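Local coordinates for protein beta-galactoside alpha-2,6-sialyltransferase (Photobacterium sp., PDB 2Z4T) that probably transfers sialic acid from a CMP-linked donor onto galactosides such as lactose in alpha-2,6 linkage, and holds CMP and lactose together here, at residues A[130-135]-A[336-341]; A[124-129]-A[318-323]. One frame throughout, in Å; residues are numbered along the deposited sequence.

Interaction 1 (A[130-135]-A[336-341]); sequences QQLMDI and SIVNFD
I337 meets L132 in the middle of this contact, which joins two helices through three buried aliphatic side chains and no hydrogen bond. Its CB is aimed at helix 126-141, and both of its branches are used. CG2, which stands anti to the backbone N while CG1 lies beside that N (chi1 -64°), comes 3.9 Å from CD1 of L132 and also lies near the other methyl, CD2. The longer arm is extended, so that CD1 of I337 reaches CD2 of L132 at 4.1 Å. Both methyls of the leucine fork thus lie against CG2 of I337.

V338 adds the neighbouring wall. Its CB bond points past the opposite helix, but the CG1 methyl comes within 3.5 Å of CD1 of L132, so this one leucine methyl is shared by two residues of the second helix. The helical path is then left at N339, whose positive phi (59°), with two bonds back into the last turn, makes a Schellman motif. D341 sits at the N-cap of the next helix, where its OD1 accepts a weak hydrogen bond from N of K344.

L132 also touches W151 of strand 146-151, and L164 of helix 158-164 touches both I135 and I337, giving the pair a common side wall. Helix 126-141 is the crossover between the adjacent parallel strands 103-122 and 146-151. The whole exemplifies a beta-alpha-beta unit of a Rossmann-like domain in a GT-B fold, with a second layer of helix laid over its connecting helix.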
ATOM      1  N   GLN A 130       2.010  -0.704  -1.281  1.00 38.67           N
ATOM      2  CA  GLN A 130       1.381  -2.012  -1.227  1.00 38.76           C
ATOM      3  C   GLN A 130      -0.149  -1.913  -1.097  1.00 38.95           C
ATOM      4  O   GLN A 130      -0.887  -2.698  -1.722  1.00 39.24           O
ATOM      5  CB  GLN A 130       1.966  -2.826  -0.095  1.00 38.35           C
ATOM      6  CG  GLN A 130       3.388  -3.250  -0.331  1.00 38.81           C
ATOM      7  CD  GLN A 130       3.551  -4.448  -1.289  1.00 39.49           C
ATOM      8  OE1 GLN A 130       4.603  -4.604  -1.920  1.00 41.52           O
ATOM      9  NE2 GLN A 130       2.537  -5.300  -1.378  1.00 38.66           N
ATOM     10  N   GLN A 131      -0.616  -0.945  -0.313  1.00 38.29           N
ATOM     11  CA  GLN A 131      -2.050  -0.748  -0.116  1.00 37.96           C
ATOM     12  C   GLN A 131      -2.703  -0.344  -1.424  1.00 38.20           C
ATOM     13  O   GLN A 131      -3.769  -0.859  -1.756  1.00 38.63           O
ATOM     14  CB  GLN A 131      -2.327   0.290   0.992  1.00 38.13           C
ATOM     15  CG  GLN A 131      -1.831  -0.134   2.387  1.00 36.81           C
ATOM     16  CD  GLN A 131      -1.922   0.976   3.436  1.00 38.52           C
ATOM     17  OE1 GLN A 131      -1.964   2.172   3.099  1.00 40.80           O
ATOM     18  NE2 GLN A 131      -1.985   0.583   4.724  1.00 36.84           N
ATOM     19  N   LEU A 132      -2.052   0.539  -2.188  1.00 38.10           N
ATOM     20  CA  LEU A 132      -2.528   0.931  -3.501  1.00 38.09           C
ATOM     21  C   LEU A 132      -2.758  -0.280  -4.382  1.00 39.19           C
ATOM     22  O   LEU A 132      -3.795  -0.383  -5.059  1.00 40.17           O
ATOM     23  CB  LEU A 132      -1.512   1.805  -4.224  1.00 37.58           C
ATOM     24  CG  LEU A 132      -1.996   2.915  -5.172  1.00 37.29           C
ATOM     25  CD1 LEU A 132      -1.022   3.183  -6.279  1.00 34.84           C
ATOM     26  CD2 LEU A 132      -3.399   2.729  -5.738  1.00 37.36           C
ATOM     27  N   MET A 133      -1.777  -1.172  -4.413  1.00 39.21           N
ATOM     28  CA  MET A 133      -1.889  -2.367  -5.223  1.00 40.00           C
ATOM     29  C   MET A 133      -3.044  -3.264  -4.737  1.00 39.74           C
ATOM     30  O   MET A 133      -3.723  -3.861  -5.556  1.00 39.68           O
ATOM     31  CB  MET A 133      -0.558  -3.125  -5.260  1.00 39.85           C
ATOM     32  CG  MET A 133       0.535  -2.399  -6.033  1.00 40.03           C
ATOM     33  SD  MET A 133       1.979  -3.432  -6.379  1.00 41.85           S
ATOM     34  CE  MET A 133       2.644  -3.745  -4.743  1.00 41.20           C
ATOM     35  N   ASP A 134      -3.264  -3.336  -3.415  1.00 39.53           N
ATOM     36  CA  ASP A 134      -4.409  -4.069  -2.845  1.00 39.30           C
ATOM     37  C   ASP A 134      -5.765  -3.492  -3.263  1.00 39.78           C
ATOM     38  O   ASP A 134      -6.723  -4.246  -3.466  1.00 39.72           O
ATOM     39  CB  ASP A 134      -4.338  -4.104  -1.327  1.00 38.61           C
ATOM     40  CG  ASP A 134      -3.185  -4.947  -0.811  1.00 38.29           C
ATOM     41  OD1 ASP A 134      -2.589  -5.766  -1.574  1.00 39.47           O
ATOM     42  OD2 ASP A 134      -2.862  -4.784   0.373  1.00 34.22           O
ATOM     43  N   ILE A 135      -5.830  -2.164  -3.396  1.00 39.28           N
ATOM     44  CA  ILE A 135      -7.070  -1.480  -3.691  1.00 38.71           C
ATOM     45  C   ILE A 135      -7.457  -1.766  -5.125  1.00 40.00           C
ATOM     46  O   ILE A 135      -8.599  -2.158  -5.394  1.00 40.70           O
ATOM     47  CB  ILE A 135      -6.926   0.034  -3.474  1.00 38.47           C
ATOM     48  CG1 ILE A 135      -6.936   0.354  -1.979  1.00 38.22           C
ATOM     49  CG2 ILE A 135      -7.993   0.829  -4.250  1.00 36.73           C
ATOM     50  CD1 ILE A 135      -6.429   1.765  -1.620  1.00 38.48           C
ATOM     51  N   SER A 336      -0.629   5.782 -13.254  1.00 39.18           N
ATOM     52  CA  SER A 336      -1.235   7.067 -13.244  1.00 39.95           C
ATOM     53  C   SER A 336      -1.406   7.564 -11.804  1.00 39.83           C
ATOM     54  O   SER A 336      -1.110   8.715 -11.508  1.00 40.70           O
ATOM     55  CB  SER A 336      -2.562   6.956 -13.967  1.00 39.70           C
ATOM     56  OG  SER A 336      -3.256   8.152 -13.843  1.00 42.76           O
ATOM     57  N   ILE A 337      -1.846   6.696 -10.901  1.00 39.36           N
ATOM     58  CA  ILE A 337      -1.953   7.086  -9.502  1.00 38.93           C
ATOM     59  C   ILE A 337      -0.598   7.353  -8.825  1.00 39.77           C
ATOM     60  O   ILE A 337      -0.489   8.283  -8.034  1.00 39.89           O
ATOM     61  CB  ILE A 337      -2.810   6.104  -8.674  1.00 38.75           C
ATOM     62  CG1 ILE A 337      -4.254   6.116  -9.207  1.00 37.53           C
ATOM     63  CG2 ILE A 337      -2.784   6.514  -7.188  1.00 37.61           C
ATOM     64  CD1 ILE A 337      -5.183   5.079  -8.587  1.00 37.41           C
ATOM     65  N   VAL A 338       0.421   6.546  -9.125  1.00 40.25           N
ATOM     66  CA  VAL A 338       1.767   6.811  -8.601  1.00 41.45           C
ATOM     67  C   VAL A 338       2.531   7.926  -9.374  1.00 41.98           C
ATOM     68  O   VAL A 338       3.633   8.296  -8.989  1.00 42.13           O
ATOM     69  CB  VAL A 338       2.647   5.508  -8.458  1.00 41.65           C
ATOM     70  CG1 VAL A 338       1.838   4.357  -7.835  1.00 39.95           C
ATOM     71  CG2 VAL A 338       3.242   5.090  -9.815  1.00 41.84           C
ATOM     72  N   ASN A 339       1.920   8.459 -10.435  1.00 42.37           N
ATOM     73  CA  ASN A 339       2.529   9.476 -11.321  1.00 42.99           C
ATOM     74  C   ASN A 339       3.828   9.071 -12.025  1.00 42.30           C
ATOM     75  O   ASN A 339       4.735   9.886 -12.223  1.00 41.73           O
ATOM     76  CB  ASN A 339       2.657  10.854 -10.649  1.00 43.65           C
ATOM     77  CG  ASN A 339       1.323  11.372 -10.107  1.00 46.71           C
ATOM     78  OD1 ASN A 339       0.277  11.165 -10.712  1.00 50.39           O
ATOM     79  ND2 ASN A 339       1.359  12.030  -8.950  1.00 49.42           N
ATOM     80  N   PHE A 340       3.894   7.804 -12.419  1.00 41.85           N
ATOM     81  CA  PHE A 340       5.008   7.332 -13.222  1.00 41.83           C
ATOM     82  C   PHE A 340       4.687   7.350 -14.720  1.00 42.03           C
ATOM     83  O   PHE A 340       3.856   6.583 -15.216  1.00 42.55           O
ATOM     84  CB  PHE A 340       5.479   5.942 -12.776  1.00 40.92           C
ATOM     85  CG  PHE A 340       6.681   5.432 -13.544  1.00 40.25           C
ATOM     86  CD1 PHE A 340       7.700   6.305 -13.941  1.00 36.99           C
ATOM     87  CD2 PHE A 340       6.800   4.084 -13.854  1.00 38.67           C
ATOM     88  CE1 PHE A 340       8.808   5.841 -14.634  1.00 35.98           C
ATOM     89  CE2 PHE A 340       7.904   3.617 -14.552  1.00 38.55           C
ATOM     90  CZ  PHE A 340       8.913   4.508 -14.948  1.00 37.27           C
ATOM     91  N   ASP A 341       5.340   8.248 -15.433  1.00 41.89           N
ATOM     92  CA  ASP A 341       5.256   8.252 -16.877  1.00 41.99           C
ATOM     93  C   ASP A 341       6.421   7.412 -17.437  1.00 41.45           C
ATOM     94  O   ASP A 341       7.549   7.889 -17.599  1.00 40.75           O
ATOM     95  CB  ASP A 341       5.281   9.691 -17.388  1.00 42.32           C
ATOM     96  CG  ASP A 341       5.126   9.788 -18.901  1.00 44.22           C
ATOM     97  OD1 ASP A 341       4.962   8.750 -19.609  1.00 44.86           O
ATOM     98  OD2 ASP A 341       5.177  10.938 -19.376  1.00 46.07           O
TER

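Interaction 2 (A[124-129]-A[318-323]); sequences ASLPTL and MQWDGF. With C5P (cytidine-5'-monophosphate), chain C.
An apolar contact at the edge of an indole, with L126 and L129 against W320, links the first turn of helix 126-141 to the segment that follows strand 315-317, directly beside the CMP pocket. No hydrogen bond spans the two segments. Both leucines approach the six-membered ring of W320 at its rim, close to the ring plane, instead of lying over a face: CD1 of L126 is 3.7 Å from CH2, and CD2 of L129 is equally 3.7 Å from CZ3. The leucine side chains run at roughly a right angle to the tryptophan.

In both leucines CG lies anti to the backbone N (chi1 -154° in L126, 179° in L129), which carries CD1 of the one and CD2 of the other to neighbouring atoms of the same ring edge. M318 completes the patch from another direction. Its chain is extended up to a bend at the thioether, and SD lies 4.1 Å from CG of L126.

L126 faces the nucleotide as well, since its CD1 is 3.6 Å from O3' of the CMP ribose. Next to it, CB of S125 stands 3.5 Å from O4' of the same sugar. A124 and T128 belong to a magnesium site, and D122 hydrogen-bonds both, through the N of A124 and the OG1 of T128.

Around the patch, helix 431-436 touches both W320 and L129 through E432, whose OE2 hydrogen-bonds the CMP. F334 of helix 328-338 packs on L129, while backbone bonding between M318 and F292 ties the segment to strand 288-292.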
ATOM      1  N   ALA A 124       3.889   6.884   5.304  1.00 37.94           N
ATOM      2  CA  ALA A 124       5.224   6.659   4.730  1.00 37.51           C
ATOM      3  C   ALA A 124       5.138   6.344   3.235  1.00 37.56           C
ATOM      4  O   ALA A 124       4.284   6.913   2.552  1.00 37.43           O
ATOM      5  CB  ALA A 124       5.947   5.569   5.481  1.00 37.33           C
ATOM      6  N   SER A 125       6.002   5.461   2.715  1.00 37.21           N
ATOM      7  CA  SER A 125       6.020   5.180   1.259  1.00 37.12           C
ATOM      8  C   SER A 125       5.712   3.733   0.937  1.00 37.05           C
ATOM      9  O   SER A 125       4.831   3.437   0.119  1.00 36.52           O
ATOM     10  CB  SER A 125       7.360   5.541   0.625  1.00 37.16           C
ATOM     11  OG  SER A 125       7.716   6.881   0.900  1.00 37.73           O
ATOM     12  N   LEU A 126       6.430   2.833   1.597  1.00 37.40           N
ATOM     13  CA  LEU A 126       6.306   1.405   1.321  1.00 37.94           C
ATOM     14  C   LEU A 126       4.893   0.858   1.555  1.00 37.63           C
ATOM     15  O   LEU A 126       4.289   0.307   0.613  1.00 37.96           O
ATOM     16  CB  LEU A 126       7.330   0.625   2.121  1.00 38.70           C
ATOM     17  CG  LEU A 126       7.711  -0.708   1.500  1.00 41.22           C
ATOM     18  CD1 LEU A 126       8.016  -0.574   0.021  1.00 42.57           C
ATOM     19  CD2 LEU A 126       8.926  -1.231   2.224  1.00 43.52           C
ATOM     20  N   PRO A 127       4.336   1.037   2.781  1.00 36.62           N
ATOM     21  CA  PRO A 127       2.997   0.485   3.022  1.00 36.31           C
ATOM     22  C   PRO A 127       1.961   1.040   2.051  1.00 36.62           C
ATOM     23  O   PRO A 127       1.081   0.293   1.584  1.00 36.59           O
ATOM     24  CB  PRO A 127       2.678   0.931   4.447  1.00 36.19           C
ATOM     25  CG  PRO A 127       4.032   1.202   5.083  1.00 36.47           C
ATOM     26  CD  PRO A 127       4.871   1.738   3.960  1.00 36.04           C
ATOM     27  N   THR A 128       2.086   2.330   1.737  1.00 36.32           N
ATOM     28  CA  THR A 128       1.119   3.012   0.910  1.00 36.78           C
ATOM     29  C   THR A 128       1.133   2.426  -0.518  1.00 37.46           C
ATOM     30  O   THR A 128       0.089   2.286  -1.169  1.00 37.12           O
ATOM     31  CB  THR A 128       1.401   4.550   0.889  1.00 36.83           C
ATOM     32  OG1 THR A 128       0.985   5.127   2.135  1.00 36.80           O
ATOM     33  CG2 THR A 128       0.641   5.237  -0.241  1.00 36.02           C
ATOM     34  N   LEU A 129       2.329   2.097  -0.992  1.00 37.76           N
ATOM     35  CA  LEU A 129       2.493   1.472  -2.282  1.00 38.39           C
ATOM     36  C   LEU A 129       1.783   0.113  -2.304  1.00 38.78           C
ATOM     37  O   LEU A 129       1.027  -0.173  -3.234  1.00 39.17           O
ATOM     38  CB  LEU A 129       3.972   1.299  -2.609  1.00 38.03           C
ATOM     39  CG  LEU A 129       4.275   0.616  -3.934  1.00 37.16           C
ATOM     40  CD1 LEU A 129       3.793   1.483  -5.080  1.00 33.69           C
ATOM     41  CD2 LEU A 129       5.781   0.315  -4.028  1.00 36.17           C
ATOM     42  N   MET A 318       6.388  -9.831   1.819  1.00 40.78           N
ATOM     43  CA  MET A 318       5.868  -8.791   0.906  1.00 40.80           C
ATOM     44  C   MET A 318       6.087  -9.223  -0.566  1.00 40.67           C
ATOM     45  O   MET A 318       7.150  -9.726  -0.924  1.00 40.18           O
ATOM     46  CB  MET A 318       6.564  -7.473   1.200  1.00 40.67           C
ATOM     47  CG  MET A 318       5.790  -6.225   0.859  1.00 41.87           C
ATOM     48  SD  MET A 318       6.656  -4.692   1.340  1.00 41.19           S
ATOM     49  CE  MET A 318       6.230  -4.629   3.079  1.00 37.07           C
ATOM     50  N   GLN A 319       5.057  -9.079  -1.393  1.00 40.94           N
ATOM     51  CA  GLN A 319       5.095  -9.539  -2.792  1.00 41.08           C
ATOM     52  C   GLN A 319       5.346  -8.367  -3.737  1.00 40.84           C
ATOM     53  O   GLN A 319       4.910  -7.244  -3.448  1.00 40.38           O
ATOM     54  CB  GLN A 319       3.768 -10.245  -3.156  1.00 41.52           C
ATOM     55  CG  GLN A 319       3.470 -11.524  -2.334  1.00 41.95           C
ATOM     56  CD  GLN A 319       4.589 -12.562  -2.470  1.00 45.47           C
ATOM     57  OE1 GLN A 319       5.298 -12.881  -1.499  1.00 46.35           O
ATOM     58  NE2 GLN A 319       4.778 -13.064  -3.690  1.00 45.67           N
ATOM     59  N   TRP A 320       6.036  -8.628  -4.856  1.00 40.62           N
ATOM     60  CA  TRP A 320       6.296  -7.608  -5.905  1.00 40.27           C
ATOM     61  C   TRP A 320       5.783  -8.001  -7.298  1.00 41.04           C
ATOM     62  O   TRP A 320       6.307  -7.560  -8.342  1.00 40.80           O
ATOM     63  CB  TRP A 320       7.788  -7.250  -5.940  1.00 39.17           C
ATOM     64  CG  TRP A 320       8.192  -6.661  -4.644  1.00 39.37           C
ATOM     65  CD1 TRP A 320       8.885  -7.283  -3.630  1.00 39.12           C
ATOM     66  CD2 TRP A 320       7.850  -5.363  -4.160  1.00 37.72           C
ATOM     67  NE1 TRP A 320       9.025  -6.430  -2.564  1.00 38.70           N
ATOM     68  CE2 TRP A 320       8.399  -5.244  -2.858  1.00 38.60           C
ATOM     69  CE3 TRP A 320       7.152  -4.282  -4.702  1.00 36.96           C
ATOM     70  CZ2 TRP A 320       8.268  -4.081  -2.090  1.00 37.11           C
ATOM     71  CZ3 TRP A 320       7.008  -3.127  -3.933  1.00 38.11           C
ATOM     72  CH2 TRP A 320       7.568  -3.037  -2.640  1.00 37.97           C
ATOM     73  N   ASP A 321       4.732  -8.811  -7.312  1.00 41.40           N
ATOM     74  CA  ASP A 321       4.168  -9.289  -8.558  1.00 42.02           C
ATOM     75  C   ASP A 321       2.757  -8.742  -8.763  1.00 42.38           C
ATOM     76  O   ASP A 321       2.043  -9.178  -9.658  1.00 42.67           O
ATOM     77  CB  ASP A 321       4.169 -10.816  -8.581  1.00 41.78           C
ATOM     78  CG  ASP A 321       3.283 -11.434  -7.495  1.00 42.57           C
ATOM     79  OD1 ASP A 321       2.844 -10.747  -6.524  1.00 41.63           O
ATOM     80  OD2 ASP A 321       3.039 -12.649  -7.621  1.00 44.39           O
ATOM     81  N   GLY A 322       2.370  -7.786  -7.924  1.00 42.63           N
ATOM     82  CA  GLY A 322       1.050  -7.167  -7.996  1.00 42.71           C
ATOM     83  C   GLY A 322       0.832  -6.465  -9.326  1.00 42.91           C
ATOM     84  O   GLY A 322      -0.259  -6.565  -9.945  1.00 43.05           O
ATOM     85  N   PHE A 323       1.871  -5.767  -9.777  1.00 42.32           N
ATOM     86  CA  PHE A 323       1.776  -5.008 -10.998  1.00 42.19           C
ATOM     87  C   PHE A 323       1.657  -5.966 -12.177  1.00 42.99           C
ATOM     88  O   PHE A 323       0.806  -5.797 -13.033  1.00 42.59           O
ATOM     89  CB  PHE A 323       2.964  -4.071 -11.154  1.00 41.12           C
ATOM     90  CG  PHE A 323       2.972  -3.325 -12.469  1.00 40.73           C
ATOM     91  CD1 PHE A 323       2.167  -2.209 -12.649  1.00 38.72           C
ATOM     92  CD2 PHE A 323       3.774  -3.753 -13.530  1.00 38.20           C
ATOM     93  CE1 PHE A 323       2.156  -1.526 -13.853  1.00 38.27           C
ATOM     94  CE2 PHE A 323       3.772  -3.087 -14.735  1.00 38.14           C
ATOM     95  CZ  PHE A 323       2.958  -1.961 -14.908  1.00 38.54           C
TER
HETATM   96  O3P C5P C1427      14.819   5.303   2.237  1.00 24.03           O
HETATM   97  P   C5P C1427      13.730   4.617   2.974  1.00 26.09           P
HETATM   98  O1P C5P C1427      12.971   5.672   3.766  1.00 26.09           O
HETATM   99  O2P C5P C1427      14.202   3.365   3.686  1.00 23.00           O
HETATM  100  O5' C5P C1427      12.765   4.049   1.859  1.00 25.07           O
HETATM  101  C5' C5P C1427      11.454   3.611   2.141  1.00 24.98           C
HETATM  102  C4' C5P C1427      10.755   3.553   0.784  1.00 25.11           C
HETATM  103  O4' C5P C1427      10.726   4.860   0.195  1.00 24.90           O
HETATM  104  C3' C5P C1427      11.488   2.711  -0.244  1.00 22.78           C
HETATM  105  O3' C5P C1427      11.101   1.342  -0.222  1.00 28.64           O
HETATM  106  C2' C5P C1427      11.014   3.325  -1.531  1.00 23.14           C
HETATM  107  O2' C5P C1427       9.654   2.965  -1.787  1.00 24.69           O
HETATM  108  C1' C5P C1427      10.925   4.784  -1.223  1.00 23.28           C
HETATM  109  N1  C5P C1427      12.142   5.465  -1.658  1.00 23.62           N
HETATM  110  C2  C5P C1427      12.283   5.819  -3.028  1.00 23.55           C
HETATM  111  N3  C5P C1427      13.391   6.472  -3.461  1.00 24.70           N
HETATM  112  C4  C5P C1427      14.391   6.790  -2.595  1.00 24.24           C
HETATM  113  C5  C5P C1427      14.281   6.451  -1.229  1.00 23.83           C
HETATM  114  C6  C5P C1427      13.127   5.786  -0.779  1.00 23.37           C
HETATM  115  O2  C5P C1427      11.406   5.533  -3.855  1.00 23.77           O
HETATM  116  N4  C5P C1427      15.478   7.453  -3.064  1.00 23.42           N

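How the interactions relate
Interactions 1 and 2 show one helix serving two contacts: their centres are 9 Å apart, and both draw on helix 126-141, interaction 2 on its first turn and interaction 1 on the turns just after. Along the chain the segments come in the order 124-129, 130-135, 318-323 and 336-341, so the contacts interleave. The later partners are also close in sequence, helix 322-325 being followed by helix 328-338. The two segment pairs also touch each other, M133 SD packing 4.1 Å from F323 N. Together they lay a chain portion some 190 residues downstream against the helix that begins beside the magnesium ion and CMP, so that the nucleotide pocket and the helical layer beside it are built on the same helix.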